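Local structure of ABC transporter substrate-binding protein (Bradyrhizobium japonicum, 4I1D) at residues G74-A87 / L236-N250. The protein probably captures small solutes in the periplasm for an ABC transporter, perhaps polyamines, and holds D-malate in its pocket. Numbering follows the deposited sequence.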
loop_
_atom_site.group_PDB
_atom_site.type_symbol
_atom_site.label_atom_id
_atom_site.label_comp_id
_atom_site.label_asym_id
_atom_site.label_seq_id
_atom_site.Cartn_x
_atom_site.Cartn_y
_atom_site.Cartn_z
ATOM N N GLY A 74 17.305 -19.497 25.312
ATOM C CA GLY A 74 17.086 -20.936 25.308
ATOM C C GLY A 74 17.226 -21.610 23.943
ATOM O O GLY A 74 16.648 -22.673 23.712
ATOM N N LEU A 75 18.002 -21.013 23.042
ATOM C CA LEU A 75 18.102 -21.527 21.676
ATOM C C LEU A 75 19.323 -22.403 21.452
ATOM O O LEU A 75 19.373 -23.165 20.490
ATOM C CB LEU A 75 18.116 -20.386 20.662
ATOM C CG LEU A 75 16.845 -19.558 20.502
ATOM C CD1 LEU A 75 17.197 -18.201 19.893
ATOM C CD2 LEU A 75 15.816 -20.286 19.660
ATOM N N ILE A 76 20.314 -22.288 22.327
ATOM C CA ILE A 76 21.498 -23.132 22.225
ATOM C C ILE A 76 21.825 -23.781 23.568
ATOM O O ILE A 76 21.407 -23.298 24.625
ATOM C CB ILE A 76 22.723 -22.357 21.682
ATOM C CG1 ILE A 76 22.979 -21.103 22.508
ATOM C CG2 ILE A 76 22.516 -21.968 20.212
ATOM C CD1 ILE A 76 24.250 -20.371 22.105
ATOM N N GLU A 77 22.575 -24.875 23.515
ATOM C CA GLU A 77 22.820 -25.695 24.695
ATOM C C GLU A 77 23.748 -25.029 25.694
ATOM O O GLU A 77 24.727 -24.386 25.313
ATOM C CB GLU A 77 23.404 -27.058 24.292
ATOM C CG GLU A 77 22.454 -27.963 23.518
ATOM C CD GLU A 77 21.515 -28.742 24.418
ATOM O OE1 GLU A 77 21.750 -28.760 25.645
ATOM O OE2 GLU A 77 20.543 -29.339 23.897
ATOM N N LYS A 78 23.429 -25.181 26.975
ATOM C CA LYS A 78 24.377 -24.860 28.027
ATOM C C LYS A 78 25.462 -25.920 27.937
ATOM O O LYS A 78 25.175 -27.105 28.024
ATOM C CB LYS A 78 23.695 -24.914 29.390
ATOM C CG LYS A 78 23.968 -23.704 30.284
ATOM C CD LYS A 78 22.941 -23.629 31.413
ATOM C CE LYS A 78 21.514 -23.735 30.859
ATOM N NZ LYS A 78 20.475 -23.951 31.915
ATOM N N LEU A 79 26.705 -25.507 27.728
ATOM C CA LEU A 79 27.781 -26.471 27.526
ATOM C C LEU A 79 28.350 -27.033 28.830
ATOM O O LEU A 79 28.642 -26.285 29.769
ATOM C CB LEU A 79 28.905 -25.859 26.690
ATOM C CG LEU A 79 28.547 -25.437 25.262
ATOM C CD1 LEU A 79 29.786 -24.911 24.551
ATOM C CD2 LEU A 79 27.931 -26.604 24.503
ATOM N N ASP A 80 28.505 -28.354 28.870
ATOM C CA ASP A 80 29.202 -29.015 29.969
ATOM C C ASP A 80 30.690 -29.150 29.649
ATOM O O ASP A 80 31.100 -30.044 28.908
ATOM C CB ASP A 80 28.597 -30.392 30.242
ATOM C CG ASP A 80 29.316 -31.129 31.362
ATOM O OD1 ASP A 80 30.179 -30.505 32.023
ATOM O OD2 ASP A 80 29.016 -32.324 31.583
ATOM N N PHE A 81 31.499 -28.260 30.213
ATOM C CA PHE A 81 32.919 -28.215 29.878
ATOM C C PHE A 81 33.762 -29.342 30.485
ATOM O O PHE A 81 34.960 -29.434 30.214
ATOM C CB PHE A 81 33.517 -26.846 30.221
ATOM C CG PHE A 81 33.011 -25.737 29.349
ATOM C CD1 PHE A 81 33.580 -25.498 28.108
ATOM C CD2 PHE A 81 31.958 -24.940 29.763
ATOM C CE1 PHE A 81 33.110 -24.480 27.296
ATOM C CE2 PHE A 81 31.482 -23.920 28.957
ATOM C CZ PHE A 81 32.057 -23.691 27.722
ATOM N N SER A 82 33.146 -30.198 31.295
ATOM C CA SER A 82 33.856 -31.361 31.815
ATOM C C SER A 82 33.982 -32.409 30.711
ATOM O O SER A 82 34.711 -33.389 30.845
ATOM C CB SER A 82 33.133 -31.954 33.024
ATOM O OG SER A 82 32.100 -32.835 32.617
ATOM N N LYS A 83 33.263 -32.188 29.616
ATOM C CA LYS A 83 33.298 -33.094 28.475
ATOM C C LYS A 83 34.074 -32.489 27.305
ATOM O O LYS A 83 34.241 -33.123 26.260
ATOM C CB LYS A 83 31.876 -33.468 28.044
ATOM C CG LYS A 83 31.100 -34.229 29.115
ATOM C CD LYS A 83 29.759 -34.736 28.601
ATOM C CE LYS A 83 29.064 -35.601 29.652
ATOM N NZ LYS A 83 27.832 -36.280 29.138
ATOM N N ILE A 84 34.555 -31.265 27.496
ATOM C CA ILE A 84 35.283 -30.551 26.453
ATOM C C ILE A 84 36.623 -30.038 26.980
ATOM O O ILE A 84 36.845 -28.831 27.070
ATOM C CB ILE A 84 34.441 -29.388 25.900
ATOM C CG1 ILE A 84 32.980 -29.831 25.749
ATOM C CG2 ILE A 84 35.009 -28.903 24.576
ATOM C CD1 ILE A 84 32.021 -28.716 25.371
ATOM N N PRO A 85 37.527 -30.966 27.320
ATOM C CA PRO A 85 38.802 -30.647 27.971
ATOM C C PRO A 85 39.530 -29.476 27.306
ATOM O O PRO A 85 39.993 -28.563 27.995
ATOM C CB PRO A 85 39.605 -31.937 27.804
ATOM C CG PRO A 85 38.581 -33.001 27.706
ATOM C CD PRO A 85 37.423 -32.398 26.985
ATOM N N ASN A 86 39.621 -29.497 25.980
ATOM C CA ASN A 86 40.308 -28.440 25.256
ATOM C C ASN A 86 39.690 -27.063 25.500
ATOM O O ASN A 86 40.396 -26.055 25.575
ATOM C CB ASN A 86 40.371 -28.758 23.759
ATOM C CG ASN A 86 41.309 -29.910 23.451
ATOM O OD1 ASN A 86 42.287 -30.136 24.165
ATOM N ND2 ASN A 86 41.014 -30.648 22.389
ATOM N N ALA A 87 38.371 -27.020 25.640
ATOM C CA ALA A 87 37.697 -25.754 25.870
ATOM C C ALA A 87 37.851 -25.333 27.325
ATOM O O ALA A 87 38.021 -24.156 27.627
ATOM C CB ALA A 87 36.232 -25.857 25.493
ATOM N N LEU A 236 22.902 -26.334 18.784
ATOM C CA LEU A 236 21.478 -26.015 18.863
ATOM C C LEU A 236 20.801 -26.804 19.966
ATOM O O LEU A 236 21.102 -27.978 20.180
ATOM C CB LEU A 236 20.762 -26.236 17.525
ATOM C CG LEU A 236 20.883 -25.082 16.524
ATOM C CD1 LEU A 236 22.249 -25.086 15.919
ATOM C CD2 LEU A 236 19.835 -25.174 15.431
ATOM N N LYS A 237 19.903 -26.146 20.689
ATOM C CA LYS A 237 19.064 -26.844 21.652
ATOM C C LYS A 237 18.223 -27.874 20.886
ATOM O O LYS A 237 17.543 -27.533 19.920
ATOM C CB LYS A 237 18.164 -25.846 22.382
ATOM C CG LYS A 237 17.758 -26.271 23.781
ATOM C CD LYS A 237 18.964 -26.324 24.705
ATOM C CE LYS A 237 18.551 -26.624 26.137
ATOM N NZ LYS A 237 17.681 -25.550 26.701
ATOM N N GLY A 238 18.285 -29.133 21.300
ATOM C CA GLY A 238 17.546 -30.181 20.615
ATOM C C GLY A 238 18.253 -30.734 19.384
ATOM O O GLY A 238 17.643 -31.417 18.559
ATOM N N ALA A 239 19.545 -30.442 19.258
ATOM C CA ALA A 239 20.338 -30.953 18.143
ATOM C C ALA A 239 20.222 -32.476 18.043
ATOM O O ALA A 239 20.360 -33.181 19.044
ATOM C CB ALA A 239 21.797 -30.529 18.287
ATOM N N PRO A 240 19.964 -32.986 16.829
ATOM C CA PRO A 240 19.765 -34.425 16.638
ATOM C C PRO A 240 21.013 -35.237 16.980
ATOM O O PRO A 240 20.893 -36.419 17.288
ATOM C CB PRO A 240 19.438 -34.536 15.138
ATOM C CG PRO A 240 20.117 -33.365 14.529
ATOM C CD PRO A 240 19.928 -32.258 15.552
ATOM N N ASN A 241 22.189 -34.615 16.928
ATOM C CA ASN A 241 23.435 -35.326 17.213
ATOM C C ASN A 241 24.253 -34.652 18.306
ATOM O O ASN A 241 25.476 -34.526 18.193
ATOM C CB ASN A 241 24.292 -35.460 15.955
ATOM C CG ASN A 241 23.590 -36.219 14.845
ATOM O OD1 ASN A 241 23.392 -37.430 14.934
ATOM N ND2 ASN A 241 23.226 -35.507 13.782
ATOM N N LEU A 242 23.564 -34.223 19.358
ATOM C CA LEU A 242 24.193 -33.581 20.504
ATOM C C LEU A 242 25.519 -34.230 20.934
ATOM O O LEU A 242 26.573 -33.596 20.864
ATOM C CB LEU A 242 23.220 -33.557 21.681
ATOM C CG LEU A 242 23.765 -32.887 22.942
ATOM C CD1 LEU A 242 24.028 -31.419 22.672
ATOM C CD2 LEU A 242 22.800 -33.074 24.112
ATOM N N GLU A 243 25.466 -35.484 21.378
ATOM C CA GLU A 243 26.656 -36.152 21.916
ATOM C C GLU A 243 27.853 -36.091 20.971
ATOM O O GLU A 243 28.949 -35.714 21.379
ATOM C CB GLU A 243 26.360 -37.606 22.309
ATOM C CG GLU A 243 26.108 -37.802 23.801
ATOM N N THR A 244 27.646 -36.463 19.712
ATOM C CA THR A 244 28.701 -36.331 18.714
ATOM C C THR A 244 29.151 -34.871 18.610
ATOM O O THR A 244 30.344 -34.577 18.502
ATOM C CB THR A 244 28.234 -36.805 17.335
ATOM O OG1 THR A 244 27.682 -38.120 17.445
ATOM C CG2 THR A 244 29.399 -36.823 16.353
ATOM N N ALA A 245 28.195 -33.953 18.664
ATOM C CA ALA A 245 28.525 -32.548 18.503
ATOM C C ALA A 245 29.410 -32.055 19.642
ATOM O O ALA A 245 30.286 -31.210 19.435
ATOM C CB ALA A 245 27.261 -31.705 18.393
ATOM N N VAL A 246 29.180 -32.573 20.845
ATOM C CA VAL A 246 30.001 -32.176 21.982
ATOM C C VAL A 246 31.436 -32.632 21.736
ATOM O O VAL A 246 32.383 -31.873 21.945
ATOM C CB VAL A 246 29.466 -32.739 23.321
ATOM C CG1 VAL A 246 30.390 -32.354 24.473
ATOM C CG2 VAL A 246 28.049 -32.224 23.583
ATOM N N LYS A 247 31.583 -33.863 21.255
ATOM C CA LYS A 247 32.897 -34.412 20.923
ATOM C C LYS A 247 33.613 -33.602 19.843
ATOM O O LYS A 247 34.817 -33.362 19.938
ATOM C CB LYS A 247 32.783 -35.880 20.503
ATOM C CG LYS A 247 32.316 -36.800 21.616
ATOM C CD LYS A 247 32.047 -38.205 21.091
ATOM C CE LYS A 247 31.631 -39.156 22.212
ATOM N NZ LYS A 247 31.100 -40.448 21.685
ATOM N N PHE A 248 32.874 -33.180 18.822
ATOM C CA PHE A 248 33.462 -32.373 17.761
ATOM C C PHE A 248 33.964 -31.032 18.291
ATOM O O PHE A 248 35.018 -30.546 17.888
ATOM C CB PHE A 248 32.461 -32.130 16.634
ATOM C CG PHE A 248 32.846 -30.997 15.735
ATOM C CD1 PHE A 248 32.231 -29.760 15.855
ATOM C CD2 PHE A 248 33.850 -31.156 14.795
ATOM C CE1 PHE A 248 32.591 -28.707 15.032
ATOM C CE2 PHE A 248 34.217 -30.105 13.974
ATOM C CZ PHE A 248 33.587 -28.877 14.094
ATOM N N LEU A 249 33.197 -30.434 19.188
ATOM C CA LEU A 249 33.563 -29.143 19.749
ATOM C C LEU A 249 34.937 -29.238 20.385
ATOM O O LEU A 249 35.748 -28.322 20.293
ATOM C CB LEU A 249 32.544 -28.706 20.800
ATOM C CG LEU A 249 31.849 -27.386 20.493
ATOM C CD1 LEU A 249 31.158 -27.469 19.144
ATOM C CD2 LEU A 249 30.861 -27.033 21.594
ATOM N N ASN A 250 35.200 -30.364 21.030
ATOM C CA ASN A 250 36.474 -30.543 21.686
ATOM C C ASN A 250 37.635 -30.632 20.690
ATOM O O ASN A 250 38.693 -30.038 20.910
ATOM C CB ASN A 250 36.436 -31.757 22.607
ATOM C CG ASN A 250 37.712 -31.919 23.375
ATOM O OD1 ASN A 250 38.066 -31.061 24.185
ATOM N ND2 ASN A 250 38.422 -33.014 23.129
#
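Ile76 and Leu236 form a single backbone bridge, and the nearly straight hydrogen bond from Lys237 N to Leu75 O (3.0 Å) joins segment 74-87 to the type II turn from Leu236 to Ala239. A turn about the CB-CG bond of Glu77 (chi2 -83°) lays its carboxylate beside the aliphatic part of Lys237, with Glu77 CD 3.5 Å from Lys237 CD. Glu77 OE2 takes a weak hydrogen bond from Gly238 N, while Glu77 CG rests against Leu242 CD1. Further along, Leu79 CD1 and Leu249 CD2 meet tip to tip at 3.8 Å. Ile84 crosses Val246 at about a right angle, CG1 to CG1, and lays its CG2 on Asn250 CB.

With CG anti to its backbone N (chi1 -176°), Asn250 swings its amide to the start of helix 85-88, where OD1 accepts from Asn86 N (2.8 Å) almost in line with the carbonyl. Asn86 ND2 returns a hydrogen bond to the backbone O of Asn250 (2.8 Å), and the two side-chain amide planes lie only 12° apart. A leucine in place of Asn250 would probably leave Asn86 N without this acceptor at the first turn of its helix. Within this periplasmic binding protein fold, away from the D-malate pocket, the contact joins the loop after helix 64-72 and the start of helix 85-88 to the turn and helix following strand 219-235. Helix 242-252 packs on strands 4-9 and 59-63 through Phe248 and Leu249, while Ile76 and Leu79 beside it rest on strand 219-235.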